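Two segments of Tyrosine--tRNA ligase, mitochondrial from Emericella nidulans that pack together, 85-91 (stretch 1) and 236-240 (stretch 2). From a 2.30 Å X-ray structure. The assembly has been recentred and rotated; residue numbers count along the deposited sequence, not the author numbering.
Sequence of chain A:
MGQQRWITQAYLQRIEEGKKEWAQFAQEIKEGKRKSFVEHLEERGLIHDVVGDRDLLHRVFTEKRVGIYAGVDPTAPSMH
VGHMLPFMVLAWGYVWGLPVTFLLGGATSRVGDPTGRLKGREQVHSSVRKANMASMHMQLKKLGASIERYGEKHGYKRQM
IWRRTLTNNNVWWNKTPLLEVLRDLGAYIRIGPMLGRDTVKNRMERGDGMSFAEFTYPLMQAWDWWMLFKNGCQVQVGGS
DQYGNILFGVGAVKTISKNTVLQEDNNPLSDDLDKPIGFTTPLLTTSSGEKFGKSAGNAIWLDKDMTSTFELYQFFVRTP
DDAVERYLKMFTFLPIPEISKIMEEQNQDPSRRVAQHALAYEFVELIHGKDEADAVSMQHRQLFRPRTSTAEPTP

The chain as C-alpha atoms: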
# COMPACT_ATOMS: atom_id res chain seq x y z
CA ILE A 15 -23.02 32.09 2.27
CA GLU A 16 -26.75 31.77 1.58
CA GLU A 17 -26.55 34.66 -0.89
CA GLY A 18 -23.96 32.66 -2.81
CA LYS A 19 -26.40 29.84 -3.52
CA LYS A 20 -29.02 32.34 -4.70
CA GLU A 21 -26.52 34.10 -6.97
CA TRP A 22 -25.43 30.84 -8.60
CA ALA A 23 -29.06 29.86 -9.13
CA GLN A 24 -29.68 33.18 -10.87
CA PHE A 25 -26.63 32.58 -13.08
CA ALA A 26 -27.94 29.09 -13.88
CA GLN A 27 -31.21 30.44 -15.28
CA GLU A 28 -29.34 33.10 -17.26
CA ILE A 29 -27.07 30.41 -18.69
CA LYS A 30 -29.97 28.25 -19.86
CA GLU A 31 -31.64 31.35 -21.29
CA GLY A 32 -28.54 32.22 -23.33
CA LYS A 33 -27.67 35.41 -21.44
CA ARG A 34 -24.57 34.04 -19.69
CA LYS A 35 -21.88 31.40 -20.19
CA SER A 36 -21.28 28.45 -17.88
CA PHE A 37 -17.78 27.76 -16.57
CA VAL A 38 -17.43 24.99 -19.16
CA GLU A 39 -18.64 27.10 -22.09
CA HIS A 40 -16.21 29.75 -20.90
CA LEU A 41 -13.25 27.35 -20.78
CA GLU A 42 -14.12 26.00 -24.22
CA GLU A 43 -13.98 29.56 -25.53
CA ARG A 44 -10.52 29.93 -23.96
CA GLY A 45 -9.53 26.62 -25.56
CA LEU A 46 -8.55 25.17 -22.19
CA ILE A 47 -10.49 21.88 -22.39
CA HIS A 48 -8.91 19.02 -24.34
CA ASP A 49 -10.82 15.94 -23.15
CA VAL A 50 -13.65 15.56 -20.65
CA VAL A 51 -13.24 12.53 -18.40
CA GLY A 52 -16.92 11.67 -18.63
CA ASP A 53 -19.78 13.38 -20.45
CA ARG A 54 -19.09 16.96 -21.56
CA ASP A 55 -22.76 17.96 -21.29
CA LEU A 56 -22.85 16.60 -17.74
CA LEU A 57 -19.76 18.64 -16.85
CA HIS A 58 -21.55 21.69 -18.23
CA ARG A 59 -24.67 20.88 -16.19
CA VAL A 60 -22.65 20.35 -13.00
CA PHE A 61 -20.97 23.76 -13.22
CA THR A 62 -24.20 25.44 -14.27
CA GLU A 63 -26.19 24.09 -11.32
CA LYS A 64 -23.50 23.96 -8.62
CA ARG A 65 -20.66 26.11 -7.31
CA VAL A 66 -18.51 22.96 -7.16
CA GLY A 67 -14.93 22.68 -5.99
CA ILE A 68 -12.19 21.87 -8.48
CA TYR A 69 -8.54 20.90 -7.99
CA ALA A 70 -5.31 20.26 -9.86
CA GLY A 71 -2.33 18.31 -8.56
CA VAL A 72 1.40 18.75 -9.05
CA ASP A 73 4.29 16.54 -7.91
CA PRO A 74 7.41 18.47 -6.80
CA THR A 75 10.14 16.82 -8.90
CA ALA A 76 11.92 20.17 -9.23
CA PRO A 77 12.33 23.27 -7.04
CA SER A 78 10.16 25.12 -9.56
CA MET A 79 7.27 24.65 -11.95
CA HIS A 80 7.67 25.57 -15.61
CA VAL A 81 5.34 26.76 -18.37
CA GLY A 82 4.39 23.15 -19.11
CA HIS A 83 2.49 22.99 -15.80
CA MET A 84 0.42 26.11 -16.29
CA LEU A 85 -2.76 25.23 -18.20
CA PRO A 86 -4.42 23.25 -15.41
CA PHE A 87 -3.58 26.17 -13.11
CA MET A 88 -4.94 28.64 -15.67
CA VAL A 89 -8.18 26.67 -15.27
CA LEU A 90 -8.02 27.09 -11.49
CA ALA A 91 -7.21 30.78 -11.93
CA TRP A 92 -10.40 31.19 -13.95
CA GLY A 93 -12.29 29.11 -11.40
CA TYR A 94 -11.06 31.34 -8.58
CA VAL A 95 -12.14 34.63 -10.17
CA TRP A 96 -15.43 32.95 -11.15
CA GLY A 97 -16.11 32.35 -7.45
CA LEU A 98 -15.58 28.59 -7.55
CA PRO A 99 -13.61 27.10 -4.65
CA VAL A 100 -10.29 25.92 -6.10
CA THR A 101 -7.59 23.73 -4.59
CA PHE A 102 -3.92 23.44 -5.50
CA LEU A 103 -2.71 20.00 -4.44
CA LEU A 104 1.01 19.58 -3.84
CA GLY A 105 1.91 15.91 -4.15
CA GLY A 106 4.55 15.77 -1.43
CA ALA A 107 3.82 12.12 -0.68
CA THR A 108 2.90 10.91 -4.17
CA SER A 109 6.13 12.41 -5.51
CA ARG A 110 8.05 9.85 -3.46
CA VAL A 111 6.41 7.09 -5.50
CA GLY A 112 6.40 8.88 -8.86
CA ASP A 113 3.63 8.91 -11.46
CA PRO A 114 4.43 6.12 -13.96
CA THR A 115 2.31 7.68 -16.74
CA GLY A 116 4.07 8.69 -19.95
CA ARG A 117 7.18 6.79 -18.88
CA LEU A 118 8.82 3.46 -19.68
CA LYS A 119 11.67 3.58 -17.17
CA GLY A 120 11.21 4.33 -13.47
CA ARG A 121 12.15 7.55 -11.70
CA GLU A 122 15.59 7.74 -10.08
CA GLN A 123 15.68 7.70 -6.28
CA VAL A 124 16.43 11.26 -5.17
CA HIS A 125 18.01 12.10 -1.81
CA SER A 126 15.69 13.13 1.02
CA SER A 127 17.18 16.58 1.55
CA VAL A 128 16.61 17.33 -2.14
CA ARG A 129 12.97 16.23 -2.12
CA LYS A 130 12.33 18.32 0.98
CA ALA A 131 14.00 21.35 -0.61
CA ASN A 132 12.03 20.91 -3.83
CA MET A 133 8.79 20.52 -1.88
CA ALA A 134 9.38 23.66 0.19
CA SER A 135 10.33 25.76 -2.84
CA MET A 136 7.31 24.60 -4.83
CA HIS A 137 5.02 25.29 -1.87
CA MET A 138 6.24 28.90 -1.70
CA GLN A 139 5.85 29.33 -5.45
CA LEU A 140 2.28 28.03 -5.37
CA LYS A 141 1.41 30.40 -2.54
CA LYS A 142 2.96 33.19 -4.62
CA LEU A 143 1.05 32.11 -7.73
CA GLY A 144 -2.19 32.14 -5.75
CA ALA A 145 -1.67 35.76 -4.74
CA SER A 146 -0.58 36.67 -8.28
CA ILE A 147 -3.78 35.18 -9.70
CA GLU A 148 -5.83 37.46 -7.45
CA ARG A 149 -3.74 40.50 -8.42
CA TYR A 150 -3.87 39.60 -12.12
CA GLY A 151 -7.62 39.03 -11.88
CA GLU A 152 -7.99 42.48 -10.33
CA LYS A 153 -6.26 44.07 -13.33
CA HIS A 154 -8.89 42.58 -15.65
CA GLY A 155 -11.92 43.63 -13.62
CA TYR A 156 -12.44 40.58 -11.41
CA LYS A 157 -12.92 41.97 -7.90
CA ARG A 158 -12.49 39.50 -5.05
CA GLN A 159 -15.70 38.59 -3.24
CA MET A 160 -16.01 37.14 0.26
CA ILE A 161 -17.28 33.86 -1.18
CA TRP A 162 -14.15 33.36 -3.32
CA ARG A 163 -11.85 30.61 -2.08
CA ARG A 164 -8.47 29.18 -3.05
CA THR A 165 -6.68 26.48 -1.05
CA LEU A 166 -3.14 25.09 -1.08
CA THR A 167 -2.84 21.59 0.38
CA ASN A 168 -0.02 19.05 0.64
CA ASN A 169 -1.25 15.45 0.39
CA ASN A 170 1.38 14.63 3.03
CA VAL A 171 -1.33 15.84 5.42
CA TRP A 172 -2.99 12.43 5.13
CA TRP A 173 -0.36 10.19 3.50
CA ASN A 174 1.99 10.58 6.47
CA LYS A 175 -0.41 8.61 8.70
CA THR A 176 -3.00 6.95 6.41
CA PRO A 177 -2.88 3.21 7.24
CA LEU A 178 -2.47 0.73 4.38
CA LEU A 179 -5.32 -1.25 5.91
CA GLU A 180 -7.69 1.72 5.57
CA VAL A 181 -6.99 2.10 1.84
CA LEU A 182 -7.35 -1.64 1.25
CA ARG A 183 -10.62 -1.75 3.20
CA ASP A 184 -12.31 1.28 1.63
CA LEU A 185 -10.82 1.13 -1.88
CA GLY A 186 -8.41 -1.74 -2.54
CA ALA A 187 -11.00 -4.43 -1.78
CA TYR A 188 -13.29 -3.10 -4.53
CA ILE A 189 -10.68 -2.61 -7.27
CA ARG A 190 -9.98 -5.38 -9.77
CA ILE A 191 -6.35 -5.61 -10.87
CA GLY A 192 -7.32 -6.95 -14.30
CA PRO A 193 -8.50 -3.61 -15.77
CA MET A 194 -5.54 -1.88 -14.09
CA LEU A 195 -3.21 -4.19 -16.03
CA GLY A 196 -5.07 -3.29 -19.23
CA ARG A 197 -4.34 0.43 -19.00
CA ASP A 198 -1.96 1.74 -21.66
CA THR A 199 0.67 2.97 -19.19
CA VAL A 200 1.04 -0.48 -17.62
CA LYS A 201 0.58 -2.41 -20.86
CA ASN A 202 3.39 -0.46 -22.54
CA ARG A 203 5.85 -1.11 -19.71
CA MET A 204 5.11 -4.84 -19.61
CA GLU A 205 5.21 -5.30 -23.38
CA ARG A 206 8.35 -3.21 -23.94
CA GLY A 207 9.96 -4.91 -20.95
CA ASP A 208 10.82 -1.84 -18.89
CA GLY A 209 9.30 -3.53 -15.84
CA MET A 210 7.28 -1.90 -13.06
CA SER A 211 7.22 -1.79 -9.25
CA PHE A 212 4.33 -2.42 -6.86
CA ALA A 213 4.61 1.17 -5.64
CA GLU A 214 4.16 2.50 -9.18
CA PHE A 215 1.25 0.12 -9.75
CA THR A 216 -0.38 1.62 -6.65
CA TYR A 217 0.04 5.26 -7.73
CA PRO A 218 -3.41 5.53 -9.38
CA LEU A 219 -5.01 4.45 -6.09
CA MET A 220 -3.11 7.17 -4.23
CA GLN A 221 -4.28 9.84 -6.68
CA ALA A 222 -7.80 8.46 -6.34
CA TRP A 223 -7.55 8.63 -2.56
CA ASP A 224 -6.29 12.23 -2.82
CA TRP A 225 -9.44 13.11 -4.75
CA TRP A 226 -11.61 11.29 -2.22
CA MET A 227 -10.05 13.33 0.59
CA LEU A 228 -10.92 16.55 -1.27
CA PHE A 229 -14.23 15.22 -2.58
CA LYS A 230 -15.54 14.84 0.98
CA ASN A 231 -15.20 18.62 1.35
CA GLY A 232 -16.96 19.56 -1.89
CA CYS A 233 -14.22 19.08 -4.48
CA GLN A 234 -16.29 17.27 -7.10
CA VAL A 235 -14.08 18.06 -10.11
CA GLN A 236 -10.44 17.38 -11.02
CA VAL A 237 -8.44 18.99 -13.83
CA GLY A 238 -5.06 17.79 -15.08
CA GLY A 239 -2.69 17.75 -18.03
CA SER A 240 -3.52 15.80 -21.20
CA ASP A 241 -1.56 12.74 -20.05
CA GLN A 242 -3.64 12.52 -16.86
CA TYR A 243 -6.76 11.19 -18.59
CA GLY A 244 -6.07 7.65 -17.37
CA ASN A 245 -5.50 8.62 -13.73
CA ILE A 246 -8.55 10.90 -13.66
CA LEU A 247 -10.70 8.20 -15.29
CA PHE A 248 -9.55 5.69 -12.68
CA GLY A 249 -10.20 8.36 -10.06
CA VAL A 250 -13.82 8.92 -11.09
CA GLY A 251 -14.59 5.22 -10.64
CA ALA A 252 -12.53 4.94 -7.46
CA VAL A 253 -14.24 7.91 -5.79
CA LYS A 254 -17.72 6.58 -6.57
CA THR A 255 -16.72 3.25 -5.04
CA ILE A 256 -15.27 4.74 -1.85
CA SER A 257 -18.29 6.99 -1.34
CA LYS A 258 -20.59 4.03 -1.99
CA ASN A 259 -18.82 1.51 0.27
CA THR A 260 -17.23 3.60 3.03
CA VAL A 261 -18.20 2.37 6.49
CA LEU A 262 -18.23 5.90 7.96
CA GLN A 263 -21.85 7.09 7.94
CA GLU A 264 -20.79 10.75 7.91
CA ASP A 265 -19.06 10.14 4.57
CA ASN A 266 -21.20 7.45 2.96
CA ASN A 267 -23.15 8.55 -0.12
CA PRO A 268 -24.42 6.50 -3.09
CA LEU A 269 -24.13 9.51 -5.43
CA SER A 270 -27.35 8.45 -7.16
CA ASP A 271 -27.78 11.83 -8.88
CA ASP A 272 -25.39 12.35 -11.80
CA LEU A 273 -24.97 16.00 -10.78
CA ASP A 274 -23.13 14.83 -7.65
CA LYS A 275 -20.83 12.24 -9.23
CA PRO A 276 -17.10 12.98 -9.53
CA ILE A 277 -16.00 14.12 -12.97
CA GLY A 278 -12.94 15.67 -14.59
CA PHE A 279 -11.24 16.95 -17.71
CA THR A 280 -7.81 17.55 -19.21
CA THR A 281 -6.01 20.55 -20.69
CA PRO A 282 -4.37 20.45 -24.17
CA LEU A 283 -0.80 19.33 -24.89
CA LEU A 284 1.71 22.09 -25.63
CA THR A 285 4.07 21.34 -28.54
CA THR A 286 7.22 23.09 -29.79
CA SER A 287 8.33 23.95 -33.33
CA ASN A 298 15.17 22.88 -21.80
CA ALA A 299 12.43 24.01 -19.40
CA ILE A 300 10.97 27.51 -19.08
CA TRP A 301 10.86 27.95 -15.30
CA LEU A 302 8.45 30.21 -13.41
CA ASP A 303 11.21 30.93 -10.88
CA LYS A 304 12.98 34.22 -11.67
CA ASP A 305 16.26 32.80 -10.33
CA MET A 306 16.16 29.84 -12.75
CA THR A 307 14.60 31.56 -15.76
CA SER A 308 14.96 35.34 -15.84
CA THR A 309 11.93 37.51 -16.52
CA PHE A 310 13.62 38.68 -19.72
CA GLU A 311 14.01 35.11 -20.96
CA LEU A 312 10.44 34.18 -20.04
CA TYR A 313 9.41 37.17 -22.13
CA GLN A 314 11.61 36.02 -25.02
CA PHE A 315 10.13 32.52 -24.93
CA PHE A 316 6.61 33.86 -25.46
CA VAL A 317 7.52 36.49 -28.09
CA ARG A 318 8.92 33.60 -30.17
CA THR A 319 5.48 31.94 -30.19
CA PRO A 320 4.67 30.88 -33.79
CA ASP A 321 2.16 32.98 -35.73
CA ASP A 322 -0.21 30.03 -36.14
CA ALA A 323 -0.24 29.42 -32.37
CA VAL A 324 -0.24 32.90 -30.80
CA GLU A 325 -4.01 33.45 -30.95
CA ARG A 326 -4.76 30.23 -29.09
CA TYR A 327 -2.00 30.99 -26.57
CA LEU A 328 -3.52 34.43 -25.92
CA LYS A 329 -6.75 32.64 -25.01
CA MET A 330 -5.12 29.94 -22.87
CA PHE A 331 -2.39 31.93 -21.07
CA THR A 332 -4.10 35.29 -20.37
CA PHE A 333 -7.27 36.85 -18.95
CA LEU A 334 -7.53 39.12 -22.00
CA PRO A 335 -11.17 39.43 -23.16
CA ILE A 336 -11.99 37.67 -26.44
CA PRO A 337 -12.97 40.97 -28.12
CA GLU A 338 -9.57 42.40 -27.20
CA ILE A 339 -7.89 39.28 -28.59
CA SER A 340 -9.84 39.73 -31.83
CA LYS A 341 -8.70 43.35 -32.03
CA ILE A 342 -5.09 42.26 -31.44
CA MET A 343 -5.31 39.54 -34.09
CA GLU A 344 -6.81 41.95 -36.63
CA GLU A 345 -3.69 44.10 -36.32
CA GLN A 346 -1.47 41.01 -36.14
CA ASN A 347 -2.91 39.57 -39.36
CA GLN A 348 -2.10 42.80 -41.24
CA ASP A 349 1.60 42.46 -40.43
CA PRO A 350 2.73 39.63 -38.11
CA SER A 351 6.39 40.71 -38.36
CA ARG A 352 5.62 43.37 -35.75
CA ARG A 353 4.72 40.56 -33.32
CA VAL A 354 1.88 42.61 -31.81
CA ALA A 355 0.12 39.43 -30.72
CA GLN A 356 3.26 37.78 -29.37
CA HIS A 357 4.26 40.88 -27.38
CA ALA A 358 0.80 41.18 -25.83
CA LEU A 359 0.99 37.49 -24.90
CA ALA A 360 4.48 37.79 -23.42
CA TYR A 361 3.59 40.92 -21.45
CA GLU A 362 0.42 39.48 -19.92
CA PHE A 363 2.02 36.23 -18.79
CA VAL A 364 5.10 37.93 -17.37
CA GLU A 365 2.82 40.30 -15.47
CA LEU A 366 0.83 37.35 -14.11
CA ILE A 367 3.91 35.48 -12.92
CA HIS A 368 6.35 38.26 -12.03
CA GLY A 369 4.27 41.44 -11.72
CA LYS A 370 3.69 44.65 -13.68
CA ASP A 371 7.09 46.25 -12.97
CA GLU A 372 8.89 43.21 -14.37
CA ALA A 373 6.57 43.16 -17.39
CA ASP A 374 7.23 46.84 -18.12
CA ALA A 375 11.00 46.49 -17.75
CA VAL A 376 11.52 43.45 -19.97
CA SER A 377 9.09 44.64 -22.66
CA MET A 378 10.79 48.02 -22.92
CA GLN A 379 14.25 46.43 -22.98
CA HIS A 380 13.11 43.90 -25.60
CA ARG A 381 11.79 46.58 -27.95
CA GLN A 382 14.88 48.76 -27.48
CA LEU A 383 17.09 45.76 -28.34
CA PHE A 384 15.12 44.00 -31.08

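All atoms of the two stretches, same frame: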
# COMPACT_ATOMS: atom_id res chain seq x y z
N LEU A 85 -1.38 25.20 -17.69
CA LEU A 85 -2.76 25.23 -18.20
C LEU A 85 -3.78 24.72 -17.17
O LEU A 85 -4.83 25.34 -17.02
CB LEU A 85 -2.87 24.43 -19.50
CG LEU A 85 -2.11 24.99 -20.71
CD1 LEU A 85 -2.51 24.26 -21.99
CD2 LEU A 85 -2.30 26.50 -20.87
N PRO A 86 -3.48 23.62 -16.47
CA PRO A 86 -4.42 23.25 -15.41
C PRO A 86 -4.58 24.34 -14.35
O PRO A 86 -5.66 24.50 -13.77
CB PRO A 86 -3.79 21.99 -14.80
CG PRO A 86 -2.99 21.41 -15.90
CD PRO A 86 -2.46 22.58 -16.69
N PHE A 87 -3.52 25.10 -14.10
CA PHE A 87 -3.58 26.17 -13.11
C PHE A 87 -4.22 27.43 -13.69
O PHE A 87 -4.76 28.25 -12.95
CB PHE A 87 -2.19 26.46 -12.55
CG PHE A 87 -1.62 25.31 -11.78
CD1 PHE A 87 -2.25 24.84 -10.64
CD2 PHE A 87 -0.44 24.70 -12.19
CE1 PHE A 87 -1.73 23.77 -9.93
CE2 PHE A 87 0.08 23.63 -11.48
CZ PHE A 87 -0.56 23.17 -10.35
N MET A 88 -4.18 27.59 -15.01
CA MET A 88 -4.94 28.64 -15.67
C MET A 88 -6.43 28.35 -15.48
O MET A 88 -7.23 29.27 -15.31
CB MET A 88 -4.60 28.74 -17.16
CG MET A 88 -3.18 29.20 -17.46
SD MET A 88 -2.75 30.80 -16.74
CE MET A 88 -4.05 31.84 -17.40
N VAL A 89 -6.80 27.07 -15.53
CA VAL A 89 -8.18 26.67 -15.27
C VAL A 89 -8.60 27.03 -13.85
O VAL A 89 -9.70 27.54 -13.63
CB VAL A 89 -8.38 25.15 -15.51
CG1 VAL A 89 -9.74 24.68 -14.99
CG2 VAL A 89 -8.25 24.82 -16.99
N LEU A 90 -7.73 26.76 -12.88
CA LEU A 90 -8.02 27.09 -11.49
C LEU A 90 -8.07 28.60 -11.28
O LEU A 90 -8.86 29.10 -10.48
CB LEU A 90 -6.99 26.46 -10.54
CG LEU A 90 -6.89 24.93 -10.47
CD1 LEU A 90 -5.93 24.53 -9.37
CD2 LEU A 90 -8.26 24.29 -10.26
N ALA A 91 -7.22 29.32 -12.00
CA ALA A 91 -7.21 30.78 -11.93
C ALA A 91 -8.57 31.32 -12.36
O ALA A 91 -9.15 32.18 -11.69
CB ALA A 91 -6.11 31.35 -12.81
N GLN A 236 -11.90 17.33 -10.90
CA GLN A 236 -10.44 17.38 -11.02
C GLN A 236 -10.04 17.77 -12.44
O GLN A 236 -10.63 17.29 -13.41
CB GLN A 236 -9.80 16.04 -10.66
CG GLN A 236 -8.28 16.04 -10.84
CD GLN A 236 -7.60 14.73 -10.47
OE1 GLN A 236 -6.38 14.60 -10.61
NE2 GLN A 236 -8.38 13.76 -10.01
N VAL A 237 -9.04 18.64 -12.54
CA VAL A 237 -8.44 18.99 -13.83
C VAL A 237 -6.95 18.63 -13.82
O VAL A 237 -6.27 18.80 -12.81
CB VAL A 237 -8.63 20.49 -14.16
CG1 VAL A 237 -8.03 21.36 -13.08
CG2 VAL A 237 -8.01 20.82 -15.52
N GLY A 238 -6.46 18.14 -14.95
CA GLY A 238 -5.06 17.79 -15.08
C GLY A 238 -4.55 17.97 -16.49
O GLY A 238 -5.30 18.37 -17.38
N GLY A 239 -3.27 17.70 -16.70
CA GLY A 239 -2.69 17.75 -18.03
C GLY A 239 -3.27 16.66 -18.92
O GLY A 239 -3.95 15.76 -18.44
N SER A 240 -3.01 16.76 -20.22
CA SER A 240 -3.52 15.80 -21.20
C SER A 240 -3.20 14.35 -20.85
O SER A 240 -4.03 13.46 -21.05
CB SER A 240 -2.97 16.13 -22.58
OG SER A 240 -1.56 16.25 -22.54

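When a helix packs against a strand, shape can carry the contact without hydrogen bonds. The packing of helix 85-91 against segment 236-240 in this mitochondrial tyrosine--tRNA ligase is a compact example. The two pieces are at least 147 residues apart in sequence wherever they touch, they bury only 199 Å² between them, and no hydrogen bond crosses from one to the other. What remains is van der Waals fit, among apolar side chains and against backbone atoms.

The helix and the strand run in roughly opposed directions, with 143° between their N-to-C axes and a closest approach of 7.9 Å. The principal bump is Val237. Its CA-to-CB bond points toward the helix, and with chi1 at 58° (p) both methyl groups meet the other stretch. CG1 of Val237 enters a shallow hollow whose walls come from three residues of the helix: it lies 4.0 Å from the backbone O of Pro86, 4.2 Å from CG1 of Val89 and 4.1 Å from CD2 of Leu90. The spacing of these residues explains the hollow. Positions three and four along from Pro86 come back to the same side of a helix, so Val89 and Leu90 can share one knob with the turn before them. Val89 points toward the strand directly, whereas Leu90 leaves its backbone sideways and only the end of its side chain comes nearer. CG2 of Val237 lies 4.4 Å from CB of Pro86 and 4.3 Å from CG1 of Val89, so both methyls face the valine of the helix.

The carbonyl lining this hollow is not left without a partner. Pro86 O accepts a hydrogen bond from Leu90 N at 3.2 Å, within the regular ladder of the helix, so its approach to a methyl group is a matter of packing alone.

The second bump comes from the opposite partner. The ring of Pro86, puckered C-gamma exo, projects toward the segment, and CG of Pro86 rests 3.8 Å from C of Gly238 and 3.8 Å from N of Gly239. These two atoms are the ends of one peptide bond, so the ring corner sits on a bare stretch of backbone. Here the main chains draw close: CA of Pro86 and CA of Gly238 are 5.5 Å apart. A CB on Gly238 would point away from the helix, and one on Gly239 would have room, 4.7 Å from CG of Pro86.

In the strand, the CA-to-CB bond of Gln236 points away where that of Val237 points toward the helix; Phe87, on the helix, also has its CA-to-CB bond directed away. The general lesson is reciprocity: a valine fills a notch between helical turns, while a proline from that same helix settles on the peptide joining the two glycines.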